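Local atomic coordinates of p-47 protein (PDB entry 5WIX), a protein that is of unknown function but folds like bactericidal/permeability-increasing protein, with a TULIP-type architecture that would be consistent with binding lipids. Residues S225-E230 with G235-E240; L205-V210 with L219-D224; G318-T323 with K377-W382. All coordinates share one frame; numbering follows the deposited sequence.

How the contacts relate
Contacts 2, 1 and 3 follow one another along the chain, each closing before the next opens. Contacts 1 and 2 are neighbours, their centres 11 Å apart, and both rest on the six-stranded antiparallel sheet in the middle of this elongated protein. Contact 2 lays 219-224 against strand 203-210; the chain runs straight on into 225-230, which contact 1 packs against strand 234-238, so one connecting loop is held to the sheet at both places. Contact 3 lies far off, its centre 44 Å from that of contact 1, where helix 370-390 packs on the curved sheet containing strand 311-322. Together they sample the central sheet and one end of a BPI-like rod.

Contact 1. Residues S225-E230 with G235-E240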
loop_
_atom_site.group_PDB
_atom_site.type_symbol
_atom_site.label_atom_id
_atom_site.label_comp_id
_atom_site.label_asym_id
_atom_site.label_seq_id
_atom_site.Cartn_x
_atom_site.Cartn_y
_atom_site.Cartn_z
ATOM N N SER A 225 -8.222 -9.129 -0.901
ATOM C CA SER A 225 -7.533 -10.176 -0.162
ATOM C C SER A 225 -6.198 -10.506 -0.818
ATOM O O SER A 225 -5.365 -11.187 -0.226
ATOM C CB SER A 225 -8.400 -11.432 -0.060
ATOM O OG SER A 225 -8.031 -12.382 -1.043
ATOM N N SER A 226 -5.992 -10.024 -2.039
ATOM C CA SER A 226 -4.713 -10.201 -2.725
ATOM C C SER A 226 -3.555 -9.662 -1.897
ATOM O O SER A 226 -2.441 -10.194 -1.995
ATOM C CB SER A 226 -4.732 -9.526 -4.103
ATOM O OG SER A 226 -3.482 -9.637 -4.791
ATOM N N ILE A 227 -3.823 -8.637 -1.076
ATOM C CA ILE A 227 -2.761 -7.914 -0.364
ATOM C C ILE A 227 -1.842 -8.847 0.418
ATOM O O ILE A 227 -0.619 -8.660 0.429
ATOM C CB ILE A 227 -3.331 -6.857 0.601
ATOM C CG1 ILE A 227 -4.176 -5.857 -0.169
ATOM C CG2 ILE A 227 -2.207 -6.076 1.266
ATOM C CD1 ILE A 227 -4.500 -4.623 0.624
ATOM N N LEU A 228 -2.435 -9.863 1.044
ATOM C CA LEU A 228 -1.679 -10.900 1.739
ATOM C C LEU A 228 -1.588 -12.168 0.891
ATOM O O LEU A 228 -2.301 -12.302 -0.100
ATOM C CB LEU A 228 -2.325 -11.213 3.079
ATOM C CG LEU A 228 -2.649 -10.027 3.995
ATOM C CD1 LEU A 228 -3.635 -10.418 5.149
ATOM C CD2 LEU A 228 -1.356 -9.397 4.524
ATOM N N SER A 229 -0.702 -13.090 1.280
ATOM C CA SER A 229 -0.585 -14.414 0.647
ATOM C C SER A 229 -0.071 -15.439 1.641
ATOM O O SER A 229 0.309 -15.084 2.756
ATOM C CB SER A 229 0.338 -14.364 -0.561
ATOM O OG SER A 229 -0.144 -13.411 -1.486
ATOM N N GLU A 230 -0.049 -16.706 1.245
ATOM C CA GLU A 230 0.388 -17.755 2.163
ATOM C C GLU A 230 1.823 -17.487 2.625
ATOM O O GLU A 230 2.157 -17.728 3.791
ATOM C CB GLU A 230 0.278 -19.141 1.509
ATOM N N GLY A 235 1.390 -6.825 4.028
ATOM C CA GLY A 235 1.167 -6.396 2.668
ATOM C C GLY A 235 0.921 -4.905 2.570
ATOM O O GLY A 235 0.533 -4.236 3.548
ATOM N N LEU A 236 1.150 -4.396 1.359
ATOM C CA LEU A 236 1.041 -2.975 1.032
ATOM C C LEU A 236 0.567 -2.859 -0.410
ATOM O O LEU A 236 1.179 -3.435 -1.314
ATOM C CB LEU A 236 2.391 -2.292 1.252
ATOM C CG LEU A 236 2.662 -0.780 1.191
ATOM C CD1 LEU A 236 3.742 -0.344 2.152
ATOM C CD2 LEU A 236 3.073 -0.400 -0.233
ATOM N N LEU A 237 -0.525 -2.130 -0.615
ATOM C CA LEU A 237 -1.068 -1.945 -1.953
ATOM C C LEU A 237 -1.062 -0.489 -2.419
ATOM O O LEU A 237 -1.783 0.353 -1.862
ATOM C CB LEU A 237 -2.492 -2.470 -2.030
ATOM C CG LEU A 237 -2.897 -2.665 -3.489
ATOM C CD1 LEU A 237 -1.742 -3.339 -4.224
ATOM C CD2 LEU A 237 -4.168 -3.497 -3.600
ATOM N N ILE A 238 -0.266 -0.202 -3.455
ATOM C CA ILE A 238 -0.191 1.144 -4.047
ATOM C C ILE A 238 -1.120 1.278 -5.256
ATOM O O ILE A 238 -1.096 0.430 -6.168
ATOM C CB ILE A 238 1.240 1.479 -4.484
ATOM C CG1 ILE A 238 2.139 1.682 -3.268
ATOM C CG2 ILE A 238 1.252 2.720 -5.328
ATOM C CD1 ILE A 238 3.580 1.293 -3.529
ATOM N N SER A 239 -1.947 2.326 -5.245
ATOM C CA SER A 239 -2.864 2.624 -6.349
ATOM C C SER A 239 -2.106 2.769 -7.670
ATOM O O SER A 239 -0.910 3.080 -7.671
ATOM C CB SER A 239 -3.639 3.908 -6.069
ATOM O OG SER A 239 -2.829 5.051 -6.342
ATOM N N GLU A 240 -2.798 2.582 -8.792
ATOM C CA GLU A 240 -2.142 2.716 -10.090
ATOM C C GLU A 240 -1.486 4.090 -10.265
ATOM O O GLU A 240 -0.323 4.175 -10.671
ATOM C CB GLU A 240 -3.123 2.472 -11.235
ATOM C CG GLU A 240 -2.688 3.129 -12.546
ATOM C CD GLU A 240 -3.408 2.573 -13.764
ATOM O OE1 GLU A 240 -4.091 3.349 -14.462
ATOM O OE2 GLU A 240 -3.274 1.365 -14.041
#
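I227 lies across the backbone of strand 234-238 at its start and supplies most of the apolar contact. Its two branches divide the work. I227 CG2, anti to the backbone N, comes down on the main chain, 3.6 Å from G235 C and 3.8 Å from L236 N. The CG1 arm (chi1 -59°) is turned along the strand, which carries CD1 to within 4.0 Å of L237 CB, while CG1 lies 4.2 Å from L237 CD2; the two side chains cross at a slant. L228 adds a lighter touch, its methyl CD2 reaching G235 N at 3.8 Å.

The setting is the central antiparallel sheet that joins the two ends of a BPI-like molecule. Strand 234-238 is an inner strand, its backbone hydrogen-bonded to strand 25-30 through G235 and L237 and to strand 426-432 through L236 and I238, so the incoming loop can meet only its face. V26, on the first of those neighbours, also packs against I227.

Polar bonds hold the loop rather than the pair. S229 OG donates to L228 O at 2.8 Å, approaching from above the carbonyl plane (41° out of it) instead of along a lone pair. Q429 NE2, from strand 426-432, hydrogen-bonds to both I227 O and S229 OG and so ties the turn to the sheet, and S226 N is held by D224 OD2.

Contact 2. Residues L205-V210 with L219-D224; sequences LCILSV and LSTNVD
L205 and V223 meet tip to tip, methyl against methyl, where the loop 219-224 passes over one face of strand 203-210. L205 sends its CG between the backbone N and the carbonyl carbon (chi1 49°), and this brings both of its methyls to bear on the valine: CD2 lies 3.5 Å from V223 CG1, and CD1 3.7 Å from V223 CG2. V223 answers with both branches, CG2 being anti to its own backbone N (CG1 at chi1 77°), so that the fork of each residue faces the fork of the other.

Two residues on, I207 projects from the same face. Its extended outer chain (chi2 -178°) lets CD1 reach the main chain of T221, 4.1 Å from T221 O, with T221 CG2 at 4.3 Å.

Y195 and V26, from the strands flanking 203-210 in the central antiparallel sheet, also touch V223, and W23 packs on I207 while its NE1 hydrogen-bonds to S220 O. Loop and strand thus join through aliphatic side chains at L205 and V223 and through an isoleucine methyl lying against the peptide backbone at T221; this is apolar packing, with the bonding at S220 O left to W23.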
loop_
_atom_site.group_PDB
_atom_site.type_symbol
_atom_site.label_atom_id
_atom_site.label_comp_id
_atom_site.label_asym_id
_atom_site.label_seq_id
_atom_site.Cartn_x
_atom_site.Cartn_y
_atom_site.Cartn_z
ATOM N N LEU A 205 -6.377 -4.437 8.766
ATOM C CA LEU A 205 -5.766 -3.553 7.838
ATOM C C LEU A 205 -6.184 -2.105 7.941
ATOM O O LEU A 205 -7.174 -1.773 8.557
ATOM C CB LEU A 205 -6.045 -4.078 6.442
ATOM C CG LEU A 205 -7.418 -4.482 5.964
ATOM C CD1 LEU A 205 -8.100 -3.362 5.208
ATOM C CD2 LEU A 205 -7.199 -5.661 5.084
ATOM N N CYS A 206 -5.398 -1.247 7.310
ATOM C CA CYS A 206 -5.520 0.184 7.480
ATOM C C CYS A 206 -5.449 0.909 6.121
ATOM O O CYS A 206 -4.524 0.695 5.337
ATOM C CB CYS A 206 -4.426 0.649 8.436
ATOM S SG CYS A 206 -4.492 2.371 8.814
ATOM N N ILE A 207 -6.437 1.756 5.847
ATOM C CA ILE A 207 -6.614 2.358 4.529
ATOM C C ILE A 207 -6.315 3.876 4.518
ATOM O O ILE A 207 -6.692 4.571 5.460
ATOM C CB ILE A 207 -8.061 2.129 4.025
ATOM C CG1 ILE A 207 -8.786 1.093 4.871
ATOM C CG2 ILE A 207 -8.067 1.613 2.619
ATOM C CD1 ILE A 207 -10.185 0.839 4.361
ATOM N N LEU A 208 -5.661 4.390 3.465
ATOM C CA LEU A 208 -5.378 5.832 3.377
ATOM C C LEU A 208 -5.551 6.511 2.017
ATOM O O LEU A 208 -5.564 5.875 0.953
ATOM C CB LEU A 208 -3.930 6.136 3.835
ATOM C CG LEU A 208 -2.696 5.811 2.965
ATOM C CD1 LEU A 208 -2.549 6.704 1.765
ATOM C CD2 LEU A 208 -1.437 5.941 3.771
ATOM N N SER A 209 -5.611 7.841 2.106
ATOM C CA SER A 209 -5.476 8.759 0.991
ATOM C C SER A 209 -4.282 9.670 1.257
ATOM O O SER A 209 -4.232 10.328 2.303
ATOM C CB SER A 209 -6.746 9.587 0.813
ATOM O OG SER A 209 -7.820 8.745 0.450
ATOM N N VAL A 210 -3.349 9.774 0.316
ATOM C CA VAL A 210 -2.135 10.555 0.565
ATOM C C VAL A 210 -2.164 11.984 0.012
ATOM O O VAL A 210 -2.388 12.200 -1.179
ATOM C CB VAL A 210 -0.886 9.837 0.015
ATOM C CG1 VAL A 210 -0.686 8.506 0.722
ATOM C CG2 VAL A 210 -1.010 9.637 -1.488
ATOM N N LEU A 219 -16.300 6.407 0.819
ATOM C CA LEU A 219 -15.550 5.402 0.088
ATOM C C LEU A 219 -15.812 4.053 0.747
ATOM O O LEU A 219 -16.076 3.989 1.948
ATOM C CB LEU A 219 -14.054 5.728 0.068
ATOM C CG LEU A 219 -13.629 6.725 -1.017
ATOM C CD1 LEU A 219 -12.213 7.254 -0.786
ATOM C CD2 LEU A 219 -13.753 6.073 -2.390
ATOM N N SER A 220 -15.746 2.983 -0.041
ATOM C CA SER A 220 -15.913 1.636 0.486
ATOM C C SER A 220 -14.859 1.316 1.525
ATOM O O SER A 220 -13.925 2.076 1.739
ATOM C CB SER A 220 -15.849 0.592 -0.633
ATOM O OG SER A 220 -17.139 0.289 -1.126
ATOM N N THR A 221 -15.009 0.179 2.176
ATOM C CA THR A 221 -13.970 -0.278 3.071
ATOM C C THR A 221 -13.559 -1.673 2.647
ATOM O O THR A 221 -12.647 -2.263 3.228
ATOM C CB THR A 221 -14.421 -0.246 4.544
ATOM O OG1 THR A 221 -15.741 -0.805 4.664
ATOM C CG2 THR A 221 -14.418 1.202 5.054
ATOM N N ASN A 222 -14.219 -2.179 1.606
ATOM C CA ASN A 222 -13.859 -3.469 1.040
ATOM C C ASN A 222 -12.373 -3.471 0.673
ATOM O O ASN A 222 -11.826 -2.458 0.250
ATOM C CB ASN A 222 -14.736 -3.790 -0.175
ATOM C CG ASN A 222 -15.126 -5.262 -0.244
ATOM O OD1 ASN A 222 -14.482 -6.124 0.370
ATOM N ND2 ASN A 222 -16.181 -5.556 -1.003
ATOM N N VAL A 223 -11.705 -4.594 0.879
ATOM C CA VAL A 223 -10.274 -4.657 0.627
ATOM C C VAL A 223 -9.938 -5.892 -0.199
ATOM O O VAL A 223 -10.646 -6.904 -0.158
ATOM C CB VAL A 223 -9.470 -4.668 1.948
ATOM C CG1 VAL A 223 -9.537 -6.003 2.555
ATOM C CG2 VAL A 223 -8.022 -4.358 1.680
ATOM N N ASP A 224 -8.870 -5.797 -0.974
ATOM C CA ASP A 224 -8.488 -6.904 -1.815
ATOM C C ASP A 224 -7.728 -7.896 -0.959
ATOM O O ASP A 224 -6.701 -7.555 -0.374
ATOM C CB ASP A 224 -7.634 -6.441 -3.007
ATOM C CG ASP A 224 -7.437 -7.539 -4.032
ATOM O OD1 ASP A 224 -7.120 -7.237 -5.190
ATOM O OD2 ASP A 224 -7.618 -8.725 -3.687
#

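Contact 3. Residues G318-T323 with K377-W382; sequences GIVKLT and KSVGNW
V320 is the first residue of 318-323 to meet the helix, and it does so with both methyls. CG2, anti to the backbone N, lies beside V379 CG1, 3.4 Å away; CG1 (chi1 45°) is turned to the backbone of the next helix residue, 4.2 Å from G380 CA. The V320 and V379 side chains slant across one another. At G380 the helix presents bare main chain to the strand, and the closest pair of CA atoms, those of V320 and G380, is 6.8 Å apart.

K321 follows the strand alternation and directs its side chain away from the helix, on the exposed side of the sheet. L322 returns to the helix side, though less directly: it leaves the backbone without aiming at the helix, but with CG anti to the carbonyl carbon (chi1 -77°) and an extended outer chain the end swings inward. CD2 thereby lies 4.2 Å from V379 CG2. V379 thus serves both strand residues, its CG1 branch meeting V320 and its CG2 branch L322.

The axes of the short strand and helix segments approach to 8.9 Å and run at 137° to each other. A long helix lying against a curved antiparallel sheet is the hallmark of the TULIP domain. Here strand 311-322 lies between 293-307 and 328-343, L322 also touches V375 and A376 further back on helix 370-390, and V290 of strand 288-290 packs against V379.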
loop_
_atom_site.group_PDB
_atom_site.type_symbol
_atom_site.label_atom_id
_atom_site.label_comp_id
_atom_site.label_asym_id
_atom_site.label_seq_id
_atom_site.Cartn_x
_atom_site.Cartn_y
_atom_site.Cartn_z
ATOM N N GLY A 318 6.959 11.636 -33.331
ATOM C CA GLY A 318 7.788 12.816 -33.488
ATOM C C GLY A 318 8.621 12.710 -34.749
ATOM O O GLY A 318 8.362 11.857 -35.599
ATOM N N ILE A 319 9.627 13.567 -34.867
ATOM C CA ILE A 319 10.424 13.643 -36.084
ATOM C C ILE A 319 11.910 13.758 -35.796
ATOM O O ILE A 319 12.317 13.959 -34.651
ATOM C CB ILE A 319 10.006 14.838 -36.938
ATOM C CG1 ILE A 319 9.711 16.041 -36.039
ATOM C CG2 ILE A 319 8.780 14.492 -37.780
ATOM C CD1 ILE A 319 10.880 16.954 -35.841
ATOM N N VAL A 320 12.708 13.619 -36.849
ATOM C CA VAL A 320 14.140 13.865 -36.759
ATOM C C VAL A 320 14.623 14.624 -37.993
ATOM O O VAL A 320 14.516 14.131 -39.119
ATOM C CB VAL A 320 14.935 12.555 -36.597
ATOM C CG1 VAL A 320 14.432 11.493 -37.550
ATOM C CG2 VAL A 320 16.406 12.817 -36.812
ATOM N N LYS A 321 15.132 15.837 -37.798
ATOM C CA LYS A 321 15.601 16.632 -38.944
ATOM C C LYS A 321 16.994 16.196 -39.403
ATOM O O LYS A 321 17.840 15.792 -38.593
ATOM C CB LYS A 321 15.584 18.133 -38.607
ATOM C CG LYS A 321 14.163 18.681 -38.394
ATOM C CD LYS A 321 14.124 20.047 -37.700
ATOM C CE LYS A 321 12.702 20.624 -37.718
ATOM N NZ LYS A 321 12.269 21.008 -39.110
ATOM N N LEU A 322 17.210 16.253 -40.712
ATOM C CA LEU A 322 18.506 15.916 -41.302
ATOM C C LEU A 322 19.496 17.070 -41.206
ATOM O O LEU A 322 19.294 18.114 -41.831
ATOM C CB LEU A 322 18.336 15.528 -42.763
ATOM C CG LEU A 322 17.790 14.130 -42.975
ATOM C CD1 LEU A 322 17.753 13.833 -44.461
ATOM C CD2 LEU A 322 18.697 13.187 -42.251
ATOM N N THR A 323 20.559 16.881 -40.434
ATOM C CA THR A 323 21.520 17.946 -40.205
ATOM C C THR A 323 22.195 18.320 -41.530
ATOM O O THR A 323 22.823 17.474 -42.163
ATOM C CB THR A 323 22.562 17.521 -39.139
ATOM O OG1 THR A 323 23.025 16.195 -39.420
ATOM C CG2 THR A 323 21.932 17.518 -37.742
ATOM N N LYS A 377 15.769 7.662 -44.020
ATOM C CA LYS A 377 15.314 6.341 -43.611
ATOM C C LYS A 377 16.250 5.789 -42.546
ATOM O O LYS A 377 15.813 5.178 -41.564
ATOM C CB LYS A 377 15.237 5.381 -44.807
ATOM C CG LYS A 377 15.406 3.909 -44.436
ATOM C CD LYS A 377 14.967 2.963 -45.552
ATOM C CE LYS A 377 15.239 1.498 -45.178
ATOM N NZ LYS A 377 14.229 0.527 -45.720
ATOM N N SER A 378 17.543 6.024 -42.720
ATOM C CA SER A 378 18.500 5.406 -41.822
ATOM C C SER A 378 18.557 6.117 -40.464
ATOM O O SER A 378 18.665 5.466 -39.436
ATOM C CB SER A 378 19.880 5.356 -42.470
ATOM O OG SER A 378 20.760 4.563 -41.695
ATOM N N VAL A 379 18.449 7.442 -40.448
ATOM C CA VAL A 379 18.414 8.164 -39.174
ATOM C C VAL A 379 17.098 7.869 -38.432
ATOM O O VAL A 379 17.084 7.688 -37.204
ATOM C CB VAL A 379 18.597 9.687 -39.385
ATOM C CG1 VAL A 379 18.424 10.442 -38.083
ATOM C CG2 VAL A 379 19.978 9.955 -39.934
ATOM N N GLY A 380 16.005 7.798 -39.192
ATOM C CA GLY A 380 14.710 7.411 -38.659
ATOM C C GLY A 380 14.772 6.090 -37.920
ATOM O O GLY A 380 14.423 6.016 -36.737
ATOM N N ASN A 381 15.246 5.050 -38.606
ATOM C CA ASN A 381 15.312 3.703 -38.024
ATOM C C ASN A 381 16.273 3.619 -36.845
ATOM O O ASN A 381 16.102 2.801 -35.953
ATOM C CB ASN A 381 15.712 2.670 -39.084
ATOM C CG ASN A 381 14.594 2.385 -40.082
ATOM O OD1 ASN A 381 13.412 2.567 -39.781
ATOM N ND2 ASN A 381 14.966 1.930 -41.278
ATOM N N TRP A 382 17.282 4.473 -36.826
ATOM C CA TRP A 382 18.208 4.484 -35.695
ATOM C C TRP A 382 17.577 5.144 -34.475
ATOM O O TRP A 382 17.851 4.766 -33.327
ATOM C CB TRP A 382 19.505 5.202 -36.074
ATOM C CG TRP A 382 20.417 4.319 -36.836
ATOM C CD1 TRP A 382 20.814 4.459 -38.128
ATOM C CD2 TRP A 382 21.026 3.128 -36.353
ATOM N NE1 TRP A 382 21.642 3.427 -38.483
ATOM C CE2 TRP A 382 21.788 2.594 -37.405
ATOM C CE3 TRP A 382 21.007 2.464 -35.125
ATOM C CZ2 TRP A 382 22.523 1.424 -37.269
ATOM C CZ3 TRP A 382 21.739 1.303 -34.990
ATOM C CH2 TRP A 382 22.489 0.795 -36.057
#